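Local coordinates for putative oxidoreductase (Mycobacterium avium, PDB 3QHA), which is a putative oxidoreductase that probably uses NAD(P) to oxidise a 3-hydroxy acid, as 3-hydroxyisobutyrate dehydrogenases do, at residues B[31-44]-B[54-68]. Residues are numbered along the deposited sequence; the frame is centred on the assembly and turned at random.
Sequences ATRMTEWPGGVTVY and LAEAGATLADSVADV
Tyr44 reaches over Ser64 and the N of Val65 because its CG stands anti to the backbone N (chi1 177°). Ser64 CA lies over one ring face, 4.0 Å from the centroid, in a CH-pi contact. The carbonyl O of Ala62 sits at the ring edge, in plane, 3.7 Å from Tyr44 CD1. Val65 crosses the ring at about a right angle, its CG2 near CD2 and CE2, and Val68 CG2 packs on Tyr44 CB at 3.6 Å. With CG1 anti to the carbonyl carbon (chi1 -61°), Val43 CG2 lies alongside Leu61 CD2 at 3.3 Å, a tight contact, and also meets Leu54 CB. Val43 CG1 rests on Ala59 CB at 4.0 Å. On the face carrying Thr42 and Thr60, Thr42 CG2 touches Ala62 CB. Strands 41-44 and 60-61 pair in parallel. Thr60 N donates to Val41 O (2.9 Å), Val43 N to Thr60 O (2.7 Å) and Ala62 N to Val43 O (2.8 Å). Thr35 CG2 packs on Ala59. The contact joins elements of the Rossmann beta-alpha-beta unit 41-44, 48-55, 60-61, with helices 27-33 and 65-68 against it. Backbone bonds thus set the register, Leu54 CD1 touches Ala31 and Thr32, and largely apolar contacts with Tyr44 place 64-68.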
loop_
_atom_site.group_PDB
_atom_site.type_symbol
_atom_site.label_atom_id
_atom_site.label_comp_id
_atom_site.label_asym_id
_atom_site.label_seq_id
_atom_site.Cartn_x
_atom_site.Cartn_y
_atom_site.Cartn_z
ATOM N N ALA B 31 3.950 25.113 -6.103
ATOM C CA ALA B 31 3.940 26.497 -6.579
ATOM C C ALA B 31 4.051 26.559 -8.101
ATOM O O ALA B 31 3.483 27.454 -8.733
ATOM C CB ALA B 31 5.063 27.298 -5.925
ATOM N N THR B 32 4.777 25.607 -8.687
ATOM C CA THR B 32 4.885 25.500 -10.142
ATOM C C THR B 32 3.533 25.173 -10.781
ATOM O O THR B 32 3.189 25.726 -11.826
ATOM C CB THR B 32 5.920 24.429 -10.556
ATOM O OG1 THR B 32 7.196 24.754 -9.995
ATOM C CG2 THR B 32 6.050 24.357 -12.072
ATOM N N ARG B 33 2.776 24.273 -10.158
ATOM C CA ARG B 33 1.416 23.958 -10.607
ATOM C C ARG B 33 0.531 25.206 -10.545
ATOM O O ARG B 33 -0.294 25.437 -11.428
ATOM C CB ARG B 33 0.816 22.830 -9.753
ATOM C CG ARG B 33 -0.684 22.599 -9.927
ATOM C CD ARG B 33 -1.021 22.090 -11.322
ATOM N NE ARG B 33 -2.455 21.859 -11.494
ATOM C CZ ARG B 33 -3.035 21.497 -12.639
ATOM N NH1 ARG B 33 -2.311 21.322 -13.741
ATOM N NH2 ARG B 33 -4.350 21.311 -12.684
ATOM N N MET B 34 0.722 26.011 -9.502
ATOM C CA MET B 34 -0.056 27.238 -9.310
ATOM C C MET B 34 0.227 28.357 -10.326
ATOM O O MET B 34 -0.540 29.317 -10.399
ATOM C CB MET B 34 0.146 27.777 -7.895
ATOM C CG MET B 34 -0.436 26.890 -6.819
ATOM S SD MET B 34 -0.215 27.585 -5.177
ATOM C CE MET B 34 -0.736 26.211 -4.151
ATOM N N THR B 35 1.304 28.252 -11.108
ATOM C CA THR B 35 1.539 29.227 -12.183
ATOM C C THR B 35 0.479 29.106 -13.284
ATOM O O THR B 35 0.300 30.027 -14.083
ATOM C CB THR B 35 2.942 29.093 -12.815
ATOM O OG1 THR B 35 3.119 27.771 -13.336
ATOM C CG2 THR B 35 4.027 29.394 -11.790
ATOM N N GLU B 36 -0.215 27.969 -13.315
ATOM C CA GLU B 36 -1.292 27.723 -14.274
ATOM C C GLU B 36 -2.662 28.208 -13.772
ATOM O O GLU B 36 -3.619 28.269 -14.545
ATOM C CB GLU B 36 -1.339 26.231 -14.628
ATOM C CG GLU B 36 -0.130 25.767 -15.441
ATOM C CD GLU B 36 0.180 24.289 -15.264
ATOM O OE1 GLU B 36 1.231 23.968 -14.663
ATOM O OE2 GLU B 36 -0.625 23.450 -15.724
ATOM N N TRP B 37 -2.750 28.544 -12.484
ATOM C CA TRP B 37 -3.956 29.141 -11.899
ATOM C C TRP B 37 -4.161 30.534 -12.498
ATOM O O TRP B 37 -3.201 31.299 -12.603
ATOM C CB TRP B 37 -3.805 29.220 -10.374
ATOM C CG TRP B 37 -4.918 29.908 -9.616
ATOM C CD1 TRP B 37 -4.841 31.109 -8.969
ATOM C CD2 TRP B 37 -6.245 29.416 -9.384
ATOM N NE1 TRP B 37 -6.041 31.405 -8.370
ATOM C CE2 TRP B 37 -6.919 30.382 -8.606
ATOM C CE3 TRP B 37 -6.932 28.257 -9.766
ATOM C CZ2 TRP B 37 -8.248 30.227 -8.203
ATOM C CZ3 TRP B 37 -8.256 28.103 -9.365
ATOM C CH2 TRP B 37 -8.897 29.084 -8.592
ATOM N N PRO B 38 -5.401 30.865 -12.915
ATOM C CA PRO B 38 -5.652 32.188 -13.504
ATOM C C PRO B 38 -5.307 33.362 -12.583
ATOM O O PRO B 38 -4.886 34.414 -13.061
ATOM C CB PRO B 38 -7.155 32.164 -13.804
ATOM C CG PRO B 38 -7.487 30.733 -13.950
ATOM C CD PRO B 38 -6.599 30.006 -12.988
ATOM N N GLY B 39 -5.490 33.180 -11.279
ATOM C CA GLY B 39 -5.075 34.177 -10.296
ATOM C C GLY B 39 -3.583 34.487 -10.297
ATOM O O GLY B 39 -3.173 35.550 -9.830
ATOM N N GLY B 40 -2.773 33.562 -10.814
ATOM C CA GLY B 40 -1.319 33.698 -10.779
ATOM C C GLY B 40 -0.794 33.436 -9.379
ATOM O O GLY B 40 -1.568 33.416 -8.414
ATOM N N VAL B 41 0.517 33.237 -9.262
ATOM C CA VAL B 41 1.142 33.015 -7.960
ATOM C C VAL B 41 2.372 33.901 -7.770
ATOM O O VAL B 41 3.131 34.139 -8.711
ATOM C CB VAL B 41 1.522 31.529 -7.758
ATOM C CG1 VAL B 41 2.570 31.091 -8.778
ATOM C CG2 VAL B 41 2.009 31.290 -6.333
ATOM N N THR B 42 2.539 34.396 -6.546
ATOM C CA THR B 42 3.705 35.174 -6.145
ATOM C C THR B 42 4.480 34.343 -5.134
ATOM O O THR B 42 3.916 33.884 -4.142
ATOM C CB THR B 42 3.296 36.511 -5.502
ATOM O OG1 THR B 42 2.582 37.304 -6.459
ATOM C CG2 THR B 42 4.515 37.282 -5.021
ATOM N N VAL B 43 5.771 34.151 -5.382
ATOM C CA VAL B 43 6.554 33.213 -4.591
ATOM C C VAL B 43 7.680 33.894 -3.840
ATOM O O VAL B 43 8.173 34.948 -4.249
ATOM C CB VAL B 43 7.156 32.092 -5.471
ATOM C CG1 VAL B 43 6.049 31.290 -6.138
ATOM C CG2 VAL B 43 8.110 32.666 -6.507
ATOM N N TYR B 44 8.077 33.275 -2.735
ATOM C CA TYR B 44 9.265 33.693 -2.015
ATOM C C TYR B 44 9.986 32.513 -1.369
ATOM O O TYR B 44 9.368 31.646 -0.751
ATOM C CB TYR B 44 8.939 34.730 -0.946
ATOM C CG TYR B 44 10.167 35.107 -0.157
ATOM C CD1 TYR B 44 11.060 36.059 -0.639
ATOM C CD2 TYR B 44 10.464 34.476 1.046
ATOM C CE1 TYR B 44 12.203 36.392 0.072
ATOM C CE2 TYR B 44 11.601 34.800 1.761
ATOM C CZ TYR B 44 12.467 35.757 1.271
ATOM O OH TYR B 44 13.597 36.080 1.984
ATOM N N LEU B 54 10.940 28.928 -10.644
ATOM C CA LEU B 54 9.582 29.469 -10.537
ATOM C C LEU B 54 9.418 30.741 -11.364
ATOM O O LEU B 54 8.352 30.980 -11.931
ATOM C CB LEU B 54 9.204 29.742 -9.076
ATOM C CG LEU B 54 8.531 28.592 -8.318
ATOM C CD1 LEU B 54 7.185 28.240 -8.948
ATOM C CD2 LEU B 54 9.442 27.374 -8.259
ATOM N N ALA B 55 10.473 31.551 -11.427
ATOM C CA ALA B 55 10.473 32.747 -12.266
ATOM C C ALA B 55 10.253 32.378 -13.732
ATOM O O ALA B 55 9.403 32.967 -14.402
ATOM C CB ALA B 55 11.779 33.518 -12.103
ATOM N N GLU B 56 10.998 31.388 -14.219
ATOM C CA GLU B 56 10.886 30.987 -15.626
ATOM C C GLU B 56 9.710 30.043 -15.912
ATOM O O GLU B 56 9.520 29.615 -17.050
ATOM C CB GLU B 56 12.216 30.429 -16.159
ATOM C CG GLU B 56 12.730 29.148 -15.511
ATOM C CD GLU B 56 14.204 28.884 -15.817
ATOM O OE1 GLU B 56 14.934 29.840 -16.172
ATOM O OE2 GLU B 56 14.635 27.717 -15.696
ATOM N N ALA B 57 8.917 29.744 -14.882
ATOM C CA ALA B 57 7.628 29.075 -15.046
ATOM C C ALA B 57 6.472 30.083 -15.095
ATOM O O ALA B 57 5.330 29.702 -15.363
ATOM C CB ALA B 57 7.409 28.081 -13.918
ATOM N N GLY B 58 6.767 31.355 -14.825
ATOM C CA GLY B 58 5.775 32.435 -14.911
ATOM C C GLY B 58 5.262 32.960 -13.579
ATOM O O GLY B 58 4.280 33.706 -13.543
ATOM N N ALA B 59 5.915 32.580 -12.482
ATOM C CA ALA B 59 5.532 33.066 -11.159
ATOM C C ALA B 59 6.100 34.466 -10.943
ATOM O O ALA B 59 7.143 34.809 -11.500
ATOM C CB ALA B 59 6.040 32.120 -10.082
ATOM N N THR B 60 5.406 35.276 -10.150
ATOM C CA THR B 60 5.948 36.564 -9.719
ATOM C C THR B 60 6.839 36.316 -8.509
ATOM O O THR B 60 6.515 35.493 -7.653
ATOM C CB THR B 60 4.839 37.569 -9.349
ATOM O OG1 THR B 60 3.917 37.692 -10.438
ATOM C CG2 THR B 60 5.436 38.937 -9.035
ATOM N N LEU B 61 7.964 37.021 -8.448
ATOM C CA LEU B 61 8.938 36.820 -7.381
ATOM C C LEU B 61 8.840 37.929 -6.348
ATOM O O LEU B 61 9.071 39.099 -6.658
ATOM C CB LEU B 61 10.357 36.763 -7.952
ATOM C CG LEU B 61 10.638 35.666 -8.982
ATOM C CD1 LEU B 61 12.128 35.587 -9.271
ATOM C CD2 LEU B 61 10.114 34.315 -8.520
ATOM N N ALA B 62 8.490 37.555 -5.120
ATOM C CA ALA B 62 8.418 38.506 -4.018
ATOM C C ALA B 62 9.820 38.851 -3.530
ATOM O O ALA B 62 10.760 38.072 -3.699
ATOM C CB ALA B 62 7.584 37.942 -2.876
ATOM N N ASP B 63 9.944 40.029 -2.931
ATOM C CA ASP B 63 11.208 40.500 -2.375
ATOM C C ASP B 63 11.375 40.030 -0.933
ATOM O O ASP B 63 12.488 40.015 -0.401
ATOM C CB ASP B 63 11.264 42.032 -2.425
ATOM C CG ASP B 63 11.329 42.574 -3.846
ATOM O OD1 ASP B 63 11.996 41.950 -4.700
ATOM O OD2 ASP B 63 10.724 43.638 -4.106
ATOM N N SER B 64 10.265 39.646 -0.307
ATOM C CA SER B 64 10.251 39.302 1.110
ATOM C C SER B 64 8.958 38.584 1.478
ATOM O O SER B 64 8.007 38.558 0.694
ATOM C CB SER B 64 10.383 40.573 1.959
ATOM O OG SER B 64 9.296 41.455 1.735
ATOM N N VAL B 65 8.929 38.004 2.674
ATOM C CA VAL B 65 7.705 37.404 3.208
ATOM C C VAL B 65 6.610 38.465 3.371
ATOM O O VAL B 65 5.430 38.193 3.135
ATOM C CB VAL B 65 7.959 36.709 4.562
ATOM C CG1 VAL B 65 6.651 36.232 5.181
ATOM C CG2 VAL B 65 8.925 35.541 4.390
ATOM N N ALA B 66 7.010 39.674 3.764
ATOM C CA ALA B 66 6.076 40.791 3.935
ATOM C C ALA B 66 5.425 41.198 2.613
ATOM O O ALA B 66 4.269 41.626 2.588
ATOM C CB ALA B 66 6.791 41.990 4.562
ATOM N N ASP B 67 6.179 41.068 1.523
ATOM C CA ASP B 67 5.676 41.340 0.178
ATOM C C ASP B 67 4.567 40.351 -0.202
ATOM O O ASP B 67 3.551 40.735 -0.784
ATOM C CB ASP B 67 6.829 41.258 -0.835
ATOM C CG ASP B 67 6.486 41.876 -2.185
ATOM O OD1 ASP B 67 5.407 42.495 -2.323
ATOM O OD2 ASP B 67 7.313 41.744 -3.114
ATOM N N VAL B 68 4.769 39.082 0.152
ATOM C CA VAL B 68 3.823 38.010 -0.178
ATOM C C VAL B 68 2.463 38.208 0.503
ATOM O O VAL B 68 1.439 37.741 0.003
ATOM C CB VAL B 68 4.400 36.620 0.202
ATOM C CG1 VAL B 68 3.415 35.509 -0.133
ATOM C CG2 VAL B 68 5.721 36.383 -0.513
#